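Local coordinates for protein vanadium-dependent bromoperoxidase (Corallina officinalis, PDB 1QHB) that catalyses the vanadium-dependent halogenation of organic substrates, using bromide and hydrogen peroxide, at residues 540-545 / 554-559; 159-164 / 222-227. One frame throughout, in Å; residues are numbered along the deposited sequence.

Contact 1 lies near the centre of the subunit and joins two consecutive helices, 530-548 and 553-574; contact 2, farther out but still buried, ties helix 153-167 to a loop at 222-227. They share no helix, yet they touch: Ile543 and Phe557 of contact 1 pack against Phe224, Gly226 and Ile227 of the loop. Their chemistry differs with their place. At 540-545 / 554-559 a glutamine amide bonds directly to a helix carbonyl, and an arginine beside it holds a phosphate in the vanadate site. At 159-164 / 222-227 the polar link runs through two waters to a carboxylate, and the apolar part is one aromatic ring set against a leucine and the helix backbone.

Contact 1: residues 540-545 / 554-559; sequences NVAIGR and SDQFES. With PO4 (phosphate ion), chain G.
Gln556 reaches from helix 553-574 across to Ala542 and Arg545 on helix 530-548. Its CB rests 4.0 Å from Ala542 CB, where the small methyl lets the helices come close. CG passes 3.6 Å from Ala542 O, and a bend at chi2 (-36°) folds the chain back over that oxygen, so that the amide carbon CD stays close to it as well. At the tip, NE2 donates to Ala542 O at 2.9 Å, with an N-H...O angle of 150°. The donor stands above the carbonyl plane, 35° out of it, while Arg545 N reaches the same oxygen from the opposite face at 3.1 Å, so two donors grip a helix carbonyl. NE2 also bonds to Ser483 OG, and the two bonds together probably keep the amide from turning; this puts Gln556 in the second shell, behind Ser483, which itself bonds the phosphate.

Beside the amide, Arg545 CB lies 4.0 Å from Gln556 NE2, and its chain then bends twice and carries the guanidinium away to the phosphate. NH2 donates to phosphate O1 at 2.8 Å, in the guanidinium plane; the bond from NE to O2 is weak. With an alanine at Arg545 the anion would probably lose both its NH2 and its weak NE donor, and with them one of the positive charges around it. Lys398, Arg406, Ser483, Gly484, His485 and His551 also bond the phosphate, which thus occupies the anion pocket of the vanadium haloperoxidases, where vanadate is expected to bind.

Contact 2: residues 159-164 / 222-227; sequences MAELYL and NLFRGI
Glu161 OE2 is gripped by two waters that lead to the loop and by Arg215, its salt-bridge partner outside the two segments. The first water lies 2.9 Å from OE2, donating to it, and accepts from the backbone Phe224 N at 2.8 Å. The second donates both ways, to OE2 at 3.0 Å and to Arg225 O, also at 3.0 Å. One carboxylate oxygen therefore reaches a peptide N-H and a peptide carbonyl of the loop, each through a single water. Glu161 gets there on an extended chain, with CG anti to the backbone N (chi1 172°), and the nearby Arg215 would probably help keep this buried carboxylate charged.

Next to the waters, the Phe224 ring leans against the helix backbone. Its CE1 is 4.0 Å from Glu161 O, one turn of helix before Leu164, whose carbonyl carbon C lies 3.9 Å from Phe224 CZ, with the Leu164 CB close by. On one face the ring is covered by its own neighbour, with Leu223 CG 3.8 Å above the plane and over the centre. Leu164 and Leu223 both pack on helix 182-192 as well, through Leu192 and Ile185 among others, so the ring belongs to a larger apolar patch.

Asn222 to Arg225 form a type II beta turn, closed by the bond from Arg225 N to Asn222 O at 3.0 Å. Phe224 takes its third position with a positive phi of 65°, and its carbonyl is held by Tyr236 OH. What results is a type II turn docked on helix 153-167 by one aromatic side chain and a water-mediated carboxylate bridge.

Contact 1: residues 540-545 / 554-559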
ATOM      1  N   ASN A 540      44.432  17.067  21.577  1.00  8.83           N
ATOM      2  CA  ASN A 540      45.420  16.498  22.501  1.00  9.75           C
ATOM      3  C   ASN A 540      45.313  14.982  22.594  1.00 10.96           C
ATOM      4  O   ASN A 540      46.261  14.192  22.576  1.00  9.91           O
ATOM      5  CB  ASN A 540      45.154  17.061  23.895  1.00  9.10           C
ATOM      6  CG  ASN A 540      45.550  18.492  24.195  1.00 11.44           C
ATOM      7  OD1 ASN A 540      45.120  18.979  25.238  1.00 10.49           O
ATOM      8  ND2 ASN A 540      46.341  19.182  23.385  1.00  7.72           N
ATOM      9  N   VAL A 541      44.060  14.475  22.702  1.00 10.85           N
ATOM     10  CA  VAL A 541      43.894  13.025  22.774  1.00 10.83           C
ATOM     11  C   VAL A 541      44.267  12.370  21.458  1.00 11.88           C
ATOM     12  O   VAL A 541      44.954  11.346  21.457  1.00 14.14           O
ATOM     13  CB  VAL A 541      42.458  12.691  23.179  1.00 13.87           C
ATOM     14  CG1 VAL A 541      42.176  11.196  23.080  1.00  9.80           C
ATOM     15  CG2 VAL A 541      42.196  13.273  24.571  1.00 10.75           C
ATOM     16  N   ALA A 542      43.915  12.892  20.315  1.00 11.70           N
ATOM     17  CA  ALA A 542      44.193  12.344  18.999  1.00 11.60           C
ATOM     18  C   ALA A 542      45.685  12.397  18.712  1.00 12.06           C
ATOM     19  O   ALA A 542      46.237  11.363  18.301  1.00 11.08           O
ATOM     20  CB  ALA A 542      43.460  13.230  17.950  1.00  7.04           C
ATOM     21  N   ILE A 543      46.294  13.581  18.960  1.00 10.50           N
ATOM     22  CA  ILE A 543      47.734  13.706  18.702  1.00 12.43           C
ATOM     23  C   ILE A 543      48.530  12.897  19.733  1.00 12.06           C
ATOM     24  O   ILE A 543      49.588  12.337  19.444  1.00 11.12           O
ATOM     25  CB  ILE A 543      48.253  15.145  18.709  1.00 20.62           C
ATOM     26  CG1 ILE A 543      47.572  16.062  17.716  1.00 16.49           C
ATOM     27  CG2 ILE A 543      49.778  15.146  18.528  1.00 12.86           C
ATOM     28  CD1 ILE A 543      47.646  15.730  16.247  1.00 23.30           C
ATOM     29  N   GLY A 544      47.989  12.699  20.936  1.00  9.56           N
ATOM     30  CA  GLY A 544      48.659  11.784  21.865  1.00  6.00           C
ATOM     31  C   GLY A 544      48.906  10.419  21.208  1.00 12.88           C
ATOM     32  O   GLY A 544      49.889   9.770  21.559  1.00 12.48           O
ATOM     33  N   ARG A 545      48.025   9.899  20.314  1.00 10.33           N
ATOM     34  CA  ARG A 545      48.214   8.570  19.738  1.00 12.27           C
ATOM     35  C   ARG A 545      49.397   8.573  18.763  1.00 12.22           C
ATOM     36  O   ARG A 545      50.223   7.649  18.704  1.00 12.30           O
ATOM     37  CB  ARG A 545      46.971   7.990  19.061  1.00 12.87           C
ATOM     38  CG  ARG A 545      45.701   7.939  19.917  1.00  9.62           C
ATOM     39  CD  ARG A 545      45.801   6.865  20.973  1.00 11.93           C
ATOM     40  NE  ARG A 545      45.677   5.578  20.305  1.00 10.71           N
ATOM     41  CZ  ARG A 545      45.852   4.378  20.893  1.00 11.12           C
ATOM     42  NH1 ARG A 545      46.140   4.378  22.167  1.00 10.39           N
ATOM     43  NH2 ARG A 545      45.714   3.302  20.155  1.00  7.14           N
ATOM     44  N   SER A 554      47.138  12.500   9.376  1.00  8.46           N
ATOM     45  CA  SER A 554      45.983  12.389   8.498  1.00  8.15           C
ATOM     46  C   SER A 554      44.930  11.434   9.037  1.00 10.49           C
ATOM     47  O   SER A 554      43.715  11.674   8.880  1.00 12.61           O
ATOM     48  CB  SER A 554      46.389  11.946   7.076  1.00  6.77           C
ATOM     49  OG  SER A 554      47.167  10.729   7.197  1.00 10.29           O
ATOM     50  N   ASP A 555      45.294  10.398   9.770  1.00  9.42           N
ATOM     51  CA  ASP A 555      44.389   9.504  10.410  1.00  9.72           C
ATOM     52  C   ASP A 555      43.519  10.278  11.420  1.00 11.21           C
ATOM     53  O   ASP A 555      42.312  10.023  11.584  1.00 11.15           O
ATOM     54  CB  ASP A 555      45.137   8.472  11.300  1.00  8.10           C
ATOM     55  CG  ASP A 555      45.998   7.469  10.559  1.00 12.19           C
ATOM     56  OD1 ASP A 555      45.884   7.272   9.307  1.00 11.78           O
ATOM     57  OD2 ASP A 555      46.761   6.787  11.324  1.00 12.94           O
ATOM     58  N   GLN A 556      44.183  11.129  12.200  1.00  8.36           N
ATOM     59  CA  GLN A 556      43.520  11.893  13.255  1.00 10.21           C
ATOM     60  C   GLN A 556      42.580  12.960  12.708  1.00  9.56           C
ATOM     61  O   GLN A 556      41.379  13.034  13.038  1.00 11.93           O
ATOM     62  CB  GLN A 556      44.574  12.517  14.205  1.00  8.48           C
ATOM     63  CG  GLN A 556      45.525  11.503  14.810  1.00 12.61           C
ATOM     64  CD  GLN A 556      44.935  10.164  15.147  1.00 14.15           C
ATOM     65  OE1 GLN A 556      44.642   9.333  14.304  1.00 21.93           O
ATOM     66  NE2 GLN A 556      44.691   9.811  16.387  1.00 10.82           N
ATOM     67  N   PHE A 557      43.141  13.823  11.875  1.00  9.24           N
ATOM     68  CA  PHE A 557      42.308  14.919  11.332  1.00  9.19           C
ATOM     69  C   PHE A 557      41.097  14.373  10.581  1.00 10.46           C
ATOM     70  O   PHE A 557      39.966  14.774  10.800  1.00 10.00           O
ATOM     71  CB  PHE A 557      43.120  15.893  10.508  1.00  8.15           C
ATOM     72  CG  PHE A 557      42.287  17.026   9.939  1.00 12.04           C
ATOM     73  CD1 PHE A 557      41.880  18.050  10.747  1.00  7.66           C
ATOM     74  CD2 PHE A 557      41.954  17.046   8.600  1.00  5.46           C
ATOM     75  CE1 PHE A 557      41.134  19.092  10.232  1.00 11.39           C
ATOM     76  CE2 PHE A 557      41.200  18.087   8.087  1.00 10.23           C
ATOM     77  CZ  PHE A 557      40.774  19.132   8.910  1.00  8.01           C
ATOM     78  N   GLU A 558      41.285  13.397   9.695  1.00 10.53           N
ATOM     79  CA  GLU A 558      40.112  12.875   8.973  1.00 10.84           C
ATOM     80  C   GLU A 558      39.095  12.201   9.882  1.00  9.38           C
ATOM     81  O   GLU A 558      37.893  12.268   9.560  1.00 10.09           O
ATOM     82  CB  GLU A 558      40.551  11.935   7.843  1.00  9.53           C
ATOM     83  CG  GLU A 558      41.391  12.660   6.789  1.00  9.93           C
ATOM     84  CD  GLU A 558      40.641  13.800   6.100  1.00 17.59           C
ATOM     85  OE1 GLU A 558      39.415  13.943   6.201  1.00 15.86           O
ATOM     86  OE2 GLU A 558      41.282  14.611   5.400  1.00 18.38           O
ATOM     87  N   SER A 559      39.521  11.539  10.949  1.00  8.25           N
ATOM     88  CA  SER A 559      38.615  10.863  11.851  1.00  9.26           C
ATOM     89  C   SER A 559      37.851  11.893  12.699  1.00 10.15           C
ATOM     90  O   SER A 559      36.713  11.650  13.083  1.00 11.98           O
ATOM     91  CB  SER A 559      39.357   9.926  12.774  1.00  8.14           C
ATOM     92  OG  SER A 559      40.034   8.872  12.161  1.00  9.86           O
TER
HETATM   93  P   PO4 G3000      43.162   3.768  17.809  1.00 11.64           P
HETATM   94  O1  PO4 G3000      44.565   3.309  17.620  1.00 14.53           O
HETATM   95  O2  PO4 G3000      43.100   5.174  18.300  1.00 15.34           O
HETATM   96  O3  PO4 G3000      42.485   2.867  18.758  1.00 17.49           O
HETATM   97  O4  PO4 G3000      42.512   3.697  16.448  1.00 15.84           O

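Contact 2: residues 159-164 / 222-227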
ATOM      1  N   MET A 159      55.873  10.856   8.576  1.00 11.15           N
ATOM      2  CA  MET A 159      56.863  10.010   9.239  1.00 13.09           C
ATOM      3  C   MET A 159      57.943  10.841   9.937  1.00 13.44           C
ATOM      4  O   MET A 159      58.283  10.566  11.089  1.00 15.62           O
ATOM      5  CB  MET A 159      57.529   9.008   8.311  1.00  9.81           C
ATOM      6  CG  MET A 159      56.641   7.851   7.900  1.00 11.77           C
ATOM      7  SD  MET A 159      55.892   7.002   9.295  1.00 11.37           S
ATOM      8  CE  MET A 159      57.266   6.171  10.052  1.00  6.56           C
ATOM      9  N   ALA A 160      58.405  11.920   9.323  1.00 14.41           N
ATOM     10  CA  ALA A 160      59.420  12.794   9.945  1.00 13.06           C
ATOM     11  C   ALA A 160      58.894  13.301  11.275  1.00 12.85           C
ATOM     12  O   ALA A 160      59.577  13.231  12.292  1.00 14.13           O
ATOM     13  CB  ALA A 160      59.741  14.002   9.078  1.00  9.45           C
ATOM     14  N   GLU A 161      57.612  13.770  11.232  1.00 11.56           N
ATOM     15  CA  GLU A 161      57.019  14.259  12.471  1.00 11.95           C
ATOM     16  C   GLU A 161      56.912  13.195  13.530  1.00 11.95           C
ATOM     17  O   GLU A 161      57.140  13.509  14.720  1.00 13.71           O
ATOM     18  CB  GLU A 161      55.650  14.866  12.158  1.00 11.14           C
ATOM     19  CG  GLU A 161      54.847  15.245  13.408  1.00 11.46           C
ATOM     20  CD  GLU A 161      53.547  15.909  13.017  1.00 20.84           C
ATOM     21  OE1 GLU A 161      52.766  15.196  12.348  1.00 14.44           O
ATOM     22  OE2 GLU A 161      53.354  17.088  13.387  1.00 16.43           O
ATOM     23  N   LEU A 162      56.607  11.951  13.201  1.00 12.36           N
ATOM     24  CA  LEU A 162      56.498  10.888  14.211  1.00 12.21           C
ATOM     25  C   LEU A 162      57.842  10.480  14.766  1.00 12.50           C
ATOM     26  O   LEU A 162      57.901  10.055  15.951  1.00 14.53           O
ATOM     27  CB  LEU A 162      55.864   9.606  13.629  1.00 10.71           C
ATOM     28  CG  LEU A 162      54.431   9.696  13.130  1.00 21.20           C
ATOM     29  CD1 LEU A 162      53.926   8.383  12.556  1.00 14.01           C
ATOM     30  CD2 LEU A 162      53.519  10.178  14.238  1.00 12.68           C
ATOM     31  N   TYR A 163      58.886  10.457  13.929  1.00  8.99           N
ATOM     32  CA  TYR A 163      60.226  10.096  14.463  1.00 12.03           C
ATOM     33  C   TYR A 163      60.699  11.182  15.427  1.00 10.61           C
ATOM     34  O   TYR A 163      61.253  10.918  16.501  1.00 14.09           O
ATOM     35  CB  TYR A 163      61.244  10.000  13.327  1.00  9.85           C
ATOM     36  CG  TYR A 163      61.348   8.630  12.664  1.00  8.74           C
ATOM     37  CD1 TYR A 163      61.930   7.561  13.309  1.00  7.61           C
ATOM     38  CD2 TYR A 163      60.968   8.467  11.355  1.00 10.44           C
ATOM     39  CE1 TYR A 163      62.058   6.316  12.724  1.00  8.84           C
ATOM     40  CE2 TYR A 163      61.094   7.242  10.728  1.00  8.03           C
ATOM     41  CZ  TYR A 163      61.620   6.185  11.425  1.00 10.11           C
ATOM     42  OH  TYR A 163      61.713   4.976  10.779  1.00 10.33           O
ATOM     43  N   LEU A 164      60.447  12.435  15.152  1.00  9.79           N
ATOM     44  CA  LEU A 164      60.846  13.537  16.034  1.00 13.25           C
ATOM     45  C   LEU A 164      60.040  13.537  17.319  1.00 16.00           C
ATOM     46  O   LEU A 164      60.599  13.845  18.387  1.00 19.25           O
ATOM     47  CB  LEU A 164      60.755  14.890  15.334  1.00 11.74           C
ATOM     48  CG  LEU A 164      61.813  15.002  14.223  1.00 13.50           C
ATOM     49  CD1 LEU A 164      61.384  16.039  13.220  1.00 11.41           C
ATOM     50  CD2 LEU A 164      63.184  15.373  14.839  1.00 10.67           C
ATOM     51  N   ASN A 222      53.428  26.012  16.843  1.00 18.24           N
ATOM     52  CA  ASN A 222      52.498  25.017  16.278  1.00 18.18           C
ATOM     53  C   ASN A 222      53.126  23.629  16.262  1.00 17.18           C
ATOM     54  O   ASN A 222      52.479  22.677  15.791  1.00 17.66           O
ATOM     55  CB  ASN A 222      52.025  25.449  14.911  1.00 10.14           C
ATOM     56  CG  ASN A 222      53.026  25.446  13.817  1.00 16.80           C
ATOM     57  OD1 ASN A 222      54.011  24.740  13.824  1.00 13.03           O
ATOM     58  ND2 ASN A 222      52.759  26.295  12.832  1.00 16.81           N
ATOM     59  N   LEU A 223      54.329  23.504  16.800  1.00 16.09           N
ATOM     60  CA  LEU A 223      55.035  22.226  16.782  1.00 13.43           C
ATOM     61  C   LEU A 223      54.263  21.142  17.503  1.00 16.17           C
ATOM     62  O   LEU A 223      53.871  21.194  18.691  1.00 15.47           O
ATOM     63  CB  LEU A 223      56.452  22.344  17.356  1.00  8.60           C
ATOM     64  CG  LEU A 223      57.317  21.100  17.403  1.00 15.62           C
ATOM     65  CD1 LEU A 223      57.823  20.655  16.028  1.00 10.83           C
ATOM     66  CD2 LEU A 223      58.543  21.373  18.274  1.00 17.94           C
ATOM     67  N   PHE A 224      54.005  20.064  16.756  1.00 11.57           N
ATOM     68  CA  PHE A 224      53.283  18.904  17.297  1.00 11.28           C
ATOM     69  C   PHE A 224      51.851  19.193  17.692  1.00 13.38           C
ATOM     70  O   PHE A 224      51.265  18.471  18.522  1.00 13.19           O
ATOM     71  CB  PHE A 224      54.079  18.326  18.486  1.00 11.35           C
ATOM     72  CG  PHE A 224      55.477  17.812  18.198  1.00 13.55           C
ATOM     73  CD1 PHE A 224      55.919  17.468  16.943  1.00  9.45           C
ATOM     74  CD2 PHE A 224      56.380  17.671  19.256  1.00 12.19           C
ATOM     75  CE1 PHE A 224      57.201  17.014  16.719  1.00 15.11           C
ATOM     76  CE2 PHE A 224      57.656  17.191  19.051  1.00 11.47           C
ATOM     77  CZ  PHE A 224      58.075  16.861  17.782  1.00 12.66           C
ATOM     78  N   ARG A 225      51.258  20.276  17.196  1.00 13.42           N
ATOM     79  CA  ARG A 225      49.874  20.609  17.532  1.00 15.57           C
ATOM     80  C   ARG A 225      48.942  20.173  16.398  1.00 16.41           C
ATOM     81  O   ARG A 225      49.417  19.855  15.319  1.00 12.50           O
ATOM     82  CB  ARG A 225      49.730  22.129  17.734  1.00 10.52           C
ATOM     83  CG  ARG A 225      50.519  22.598  18.968  1.00 11.13           C
ATOM     84  CD  ARG A 225      50.010  23.955  19.403  1.00 11.03           C
ATOM     85  NE  ARG A 225      50.805  24.540  20.450  1.00 17.30           N
ATOM     86  CZ  ARG A 225      50.355  25.423  21.357  1.00 18.46           C
ATOM     87  NH1 ARG A 225      49.094  25.801  21.388  1.00 11.50           N
ATOM     88  NH2 ARG A 225      51.227  25.914  22.242  1.00 10.74           N
ATOM     89  N   GLY A 226      47.638  20.200  16.671  1.00 14.59           N
ATOM     90  CA  GLY A 226      46.641  19.832  15.659  1.00 11.09           C
ATOM     91  C   GLY A 226      46.229  21.181  15.031  1.00 14.44           C
ATOM     92  O   GLY A 226      46.837  22.207  15.374  1.00 11.62           O
ATOM     93  N   ILE A 227      45.228  21.172  14.173  1.00 13.63           N
ATOM     94  CA  ILE A 227      44.781  22.371  13.493  1.00 11.85           C
ATOM     95  C   ILE A 227      43.311  22.692  13.714  1.00 13.95           C
ATOM     96  O   ILE A 227      42.741  23.460  12.937  1.00 12.77           O
ATOM     97  CB  ILE A 227      45.000  22.236  11.949  1.00 16.00           C
ATOM     98  CG1 ILE A 227      44.266  20.996  11.408  1.00 16.10           C
ATOM     99  CG2 ILE A 227      46.481  22.202  11.667  1.00 10.48           C
ATOM    100  CD1 ILE A 227      44.465  20.755   9.917  1.00 14.20           C
TER
HETATM  101  O   HOH W   1      54.338  19.725  13.946  1.00 15.30           O
HETATM  102  O   HOH W   2      50.876  17.299  15.034  1.00 17.51           O